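Local coordinates for protein geranyltranstransferase (Stenotrophomonas maltophilia, PDB 7LBJ) that probably catalyses the magnesium-dependent, head-to-tail chain elongation of isoprenoid diphosphates, as expected of a farnesyl or longer-chain prenyl diphosphate synthase, at residues A164-A169 with A184-A189; A78-L83 with Q148-A153. One frame throughout, in Å; residues are numbered along the deposited sequence.

After three earlier helices the chain lays down helix 75-92, makes a long excursion through the two-stranded hairpin and helix 115-134, and returns along helix 140-154; contact 2 closes this loop of 64 intervening residues. Helix 159-168 follows directly, and after a short connection the chain turns back into helix 176-201, where contact 1 closes a loop of 14 residues. The two loops lie in series and neither encloses the other. The contact centres are about 17 Å apart, yet they meet where Ala189 O packs on Ala153 CB at 3.4 Å. In this helical prenyl synthase fold contact 2 pairs helix 75-92 with 140-154, contact 1 pairs 159-168 with 176-201, and both reach the second subunit.

Contact 1. Residues A164-A169 with A184-A189; sequences ALDIDA and ALKTGA
Lys186, on a pi-type turn of helix 176-201, reaches over to Asp166 near the end of helix 159-168; with Thr187 it matches the Lys-Thr pair known in the trans-prenyl synthases. In relatives this lysine lines the allylic diphosphate pocket, and its salt bridge is consistent with Asp166 holding the amino group in place beside that pocket. Lys186 NZ forms a salt bridge and hydrogen bond with Asp166 OD2 at 2.7 Å, meeting the anti lone pair, the one turned away from OD1. Lys186 CG is anti to the backbone N (chi1 -178°) and the chain beyond stays extended, spanning backbones whose CA atoms, Asp166 to Lys186, are 8.1 Å apart. The carboxylate of Asp166 is likewise swung anti to its own N (chi1 -159°), and the two side chains meet at a slant. One residue earlier on each helix, the bridge gains an apolar flank, as Leu165 CD1 rests on Leu185 CD2 at 4.2 Å. Met182, a turn before Lys186 on helix 176-201, touches both Leu165 and Asp166. Helix 159-168 is thus held between helix 176-201 and the second subunit, whose Pro37 packs on Leu165 and whose Leu40 packs on Ala164.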
# COMPACT_ATOMS: atom_id res chain seq x y z
N ALA A 164 -6.21 4.48 -13.48
CA ALA A 164 -7.53 4.02 -13.88
C ALA A 164 -8.12 4.89 -14.98
O ALA A 164 -8.75 4.38 -15.91
CB ALA A 164 -8.47 4.00 -12.66
N LEU A 165 -7.97 6.21 -14.87
CA LEU A 165 -8.44 7.09 -15.94
C LEU A 165 -7.79 6.74 -17.26
O LEU A 165 -8.44 6.76 -18.31
CB LEU A 165 -8.14 8.55 -15.58
CG LEU A 165 -9.01 9.14 -14.47
CD1 LEU A 165 -8.49 10.52 -14.04
CD2 LEU A 165 -10.47 9.24 -14.91
N ASP A 166 -6.50 6.40 -17.23
CA ASP A 166 -5.78 6.01 -18.43
C ASP A 166 -6.33 4.71 -19.01
O ASP A 166 -6.55 4.59 -20.22
CB ASP A 166 -4.29 5.88 -18.08
CG ASP A 166 -3.40 5.98 -19.30
OD1 ASP A 166 -3.94 6.06 -20.43
OD2 ASP A 166 -2.17 6.00 -19.13
N ILE A 167 -6.54 3.70 -18.16
CA ILE A 167 -7.08 2.44 -18.63
C ILE A 167 -8.48 2.63 -19.20
O ILE A 167 -8.81 2.07 -20.25
CB ILE A 167 -7.08 1.41 -17.49
CG1 ILE A 167 -5.64 0.94 -17.25
CG2 ILE A 167 -8.01 0.24 -17.81
CD1 ILE A 167 -5.59 -0.06 -16.21
N ASP A 168 -9.32 3.44 -18.54
CA ASP A 168 -10.66 3.67 -19.07
C ASP A 168 -10.62 4.31 -20.46
O ASP A 168 -11.54 4.10 -21.26
CB ASP A 168 -11.46 4.57 -18.12
CG ASP A 168 -11.91 3.85 -16.84
OD1 ASP A 168 -11.86 2.60 -16.78
OD2 ASP A 168 -12.32 4.56 -15.89
N ALA A 169 -9.58 5.08 -20.75
CA ALA A 169 -9.48 5.83 -22.00
C ALA A 169 -8.81 5.05 -23.12
O ALA A 169 -8.66 5.59 -24.21
CB ALA A 169 -8.73 7.14 -21.76
N ALA A 184 -2.38 14.82 -14.11
CA ALA A 184 -2.27 15.40 -12.77
C ALA A 184 -2.39 14.34 -11.69
O ALA A 184 -1.76 14.45 -10.63
CB ALA A 184 -3.34 16.48 -12.56
N LEU A 185 -3.25 13.33 -11.90
CA LEU A 185 -3.40 12.25 -10.93
C LEU A 185 -2.33 11.17 -11.13
O LEU A 185 -1.71 10.71 -10.17
CB LEU A 185 -4.78 11.60 -11.02
CG LEU A 185 -5.92 12.27 -10.25
CD1 LEU A 185 -6.34 13.51 -10.97
CD2 LEU A 185 -7.11 11.31 -10.10
N LYS A 186 -2.13 10.76 -12.39
CA LYS A 186 -1.31 9.58 -12.65
C LYS A 186 0.15 9.81 -12.30
O LYS A 186 0.80 8.92 -11.75
CB LYS A 186 -1.43 9.18 -14.12
CG LYS A 186 -0.62 7.91 -14.43
CD LYS A 186 -0.91 7.35 -15.81
CE LYS A 186 0.14 6.29 -16.18
NZ LYS A 186 -0.36 5.36 -17.22
N THR A 187 0.70 10.99 -12.60
CA THR A 187 2.08 11.28 -12.22
C THR A 187 2.25 12.58 -11.45
O THR A 187 3.23 12.70 -10.71
CB THR A 187 3.01 11.32 -13.44
OG1 THR A 187 2.46 12.10 -14.49
CG2 THR A 187 3.32 9.88 -13.93
N GLY A 188 1.34 13.55 -11.61
CA GLY A 188 1.54 14.83 -10.96
C GLY A 188 1.46 14.75 -9.45
O GLY A 188 2.25 15.38 -8.73
N ALA A 189 0.53 13.94 -8.94
CA ALA A 189 0.29 13.91 -7.50
C ALA A 189 1.51 13.41 -6.73
O ALA A 189 1.88 13.98 -5.69
CB ALA A 189 -0.93 13.04 -7.18

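Contact 2. Residues A78-L83 with Q148-A153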
# COMPACT_ATOMS: atom_id res chain seq x y z
N ALA A 78 12.46 10.05 0.89
CA ALA A 78 13.00 9.86 -0.46
C ALA A 78 12.82 8.42 -0.93
O ALA A 78 12.42 8.18 -2.08
CB ALA A 78 14.47 10.26 -0.50
N MET A 79 13.07 7.44 -0.05
CA MET A 79 12.81 6.06 -0.45
C MET A 79 11.33 5.82 -0.69
O MET A 79 10.95 5.11 -1.63
CB MET A 79 13.33 5.10 0.63
CG MET A 79 14.84 4.97 0.64
SD MET A 79 15.37 3.62 1.73
CE MET A 79 15.16 4.41 3.31
N SER A 80 10.46 6.38 0.15
CA SER A 80 9.05 6.05 0.03
C SER A 80 8.49 6.45 -1.33
O SER A 80 7.69 5.72 -1.92
CB SER A 80 8.24 6.69 1.17
OG SER A 80 8.04 8.08 0.93
N VAL A 81 8.93 7.60 -1.87
CA VAL A 81 8.32 8.00 -3.13
C VAL A 81 8.85 7.16 -4.28
O VAL A 81 8.13 6.92 -5.25
CB VAL A 81 8.48 9.51 -3.40
CG1 VAL A 81 7.72 10.32 -2.36
CG2 VAL A 81 9.96 9.92 -3.44
N GLU A 82 10.11 6.71 -4.19
CA GLU A 82 10.66 5.84 -5.23
C GLU A 82 10.03 4.46 -5.18
O GLU A 82 9.82 3.84 -6.23
CB GLU A 82 12.19 5.75 -5.11
CG GLU A 82 12.90 5.06 -6.28
CD GLU A 82 12.82 5.84 -7.59
OE1 GLU A 82 12.21 6.93 -7.62
OE2 GLU A 82 13.38 5.38 -8.61
N LEU A 83 9.70 3.97 -3.96
CA LEU A 83 9.03 2.68 -3.83
C LEU A 83 7.60 2.72 -4.37
O LEU A 83 7.14 1.76 -5.00
CB LEU A 83 9.03 2.22 -2.35
CG LEU A 83 10.46 1.87 -1.89
CD1 LEU A 83 10.52 1.73 -0.38
CD2 LEU A 83 10.97 0.58 -2.56
N GLN A 148 0.27 10.85 5.54
CA GLN A 148 -0.95 11.39 4.94
C GLN A 148 -0.67 11.87 3.53
O GLN A 148 -1.48 11.65 2.60
CB GLN A 148 -1.48 12.54 5.78
CG GLN A 148 -1.96 12.19 7.18
CD GLN A 148 -2.29 13.42 7.99
OE1 GLN A 148 -1.48 14.34 8.09
NE2 GLN A 148 -3.48 13.46 8.54
N THR A 149 0.44 12.58 3.35
CA THR A 149 0.77 13.12 2.03
C THR A 149 0.92 12.00 1.01
O THR A 149 0.36 12.06 -0.09
CB THR A 149 2.07 13.95 2.12
OG1 THR A 149 1.83 15.11 2.93
CG2 THR A 149 2.55 14.42 0.73
N LEU A 150 1.69 10.96 1.37
CA LEU A 150 1.97 9.89 0.42
C LEU A 150 0.72 9.09 0.10
O LEU A 150 0.49 8.73 -1.06
CB LEU A 150 3.06 8.97 0.98
CG LEU A 150 3.56 7.92 -0.02
CD1 LEU A 150 4.28 8.61 -1.21
CD2 LEU A 150 4.52 6.97 0.71
N ALA A 151 -0.11 8.81 1.11
CA ALA A 151 -1.33 8.05 0.86
C ALA A 151 -2.27 8.83 -0.05
O ALA A 151 -2.85 8.27 -1.00
CB ALA A 151 -2.04 7.72 2.17
N HIS A 152 -2.46 10.12 0.22
CA HIS A 152 -3.37 10.91 -0.62
C HIS A 152 -2.89 10.94 -2.06
O HIS A 152 -3.70 10.85 -3.00
CB HIS A 152 -3.51 12.34 -0.10
CG HIS A 152 -4.47 13.16 -0.89
ND1 HIS A 152 -4.08 14.21 -1.70
CD2 HIS A 152 -5.82 13.08 -1.02
CE1 HIS A 152 -5.14 14.73 -2.29
NE2 HIS A 152 -6.21 14.07 -1.89
N ALA A 153 -1.58 11.06 -2.26
CA ALA A 153 -1.04 11.18 -3.61
C ALA A 153 -0.96 9.84 -4.34
O ALA A 153 -0.85 9.84 -5.57
CB ALA A 153 0.35 11.81 -3.54
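Segments 78-83 and 148-153, on helices 75-92 and 140-154, run in roughly the same direction, nearest at Val81 CA and Leu150 CA, 7.5 Å apart. Leu150 points toward segment 78-83 and divides its two methyls between Ser80 and Val81. CD2 goes to Ser80, lying 3.7 Å from OG and 3.8 Å from CB of that serine, while CD1 meets Val81 CG1 at 4.0 Å. With CG anti to the backbone N (chi1 -173°), the Leu150 fork extends toward Ser80 and Val81. Ser80 OG sits between its backbone N and carbonyl carbon (chi1 76°), from where it hydrogen-bonds back to Ala77 O one turn earlier, so the buried hydroxyl is satisfied within its own helix and can present a van der Waals surface to the methyl. Leu133 of helix 115-134 touches both Ser80 and Leu150, and Met197 of helix 176-201 also touches Ser80. Val81 also touches Arg56 and Val60 of helix 55-65, which places the contact in the core of the helical bundle, while Ala151 packs on Gly131 of the second subunit.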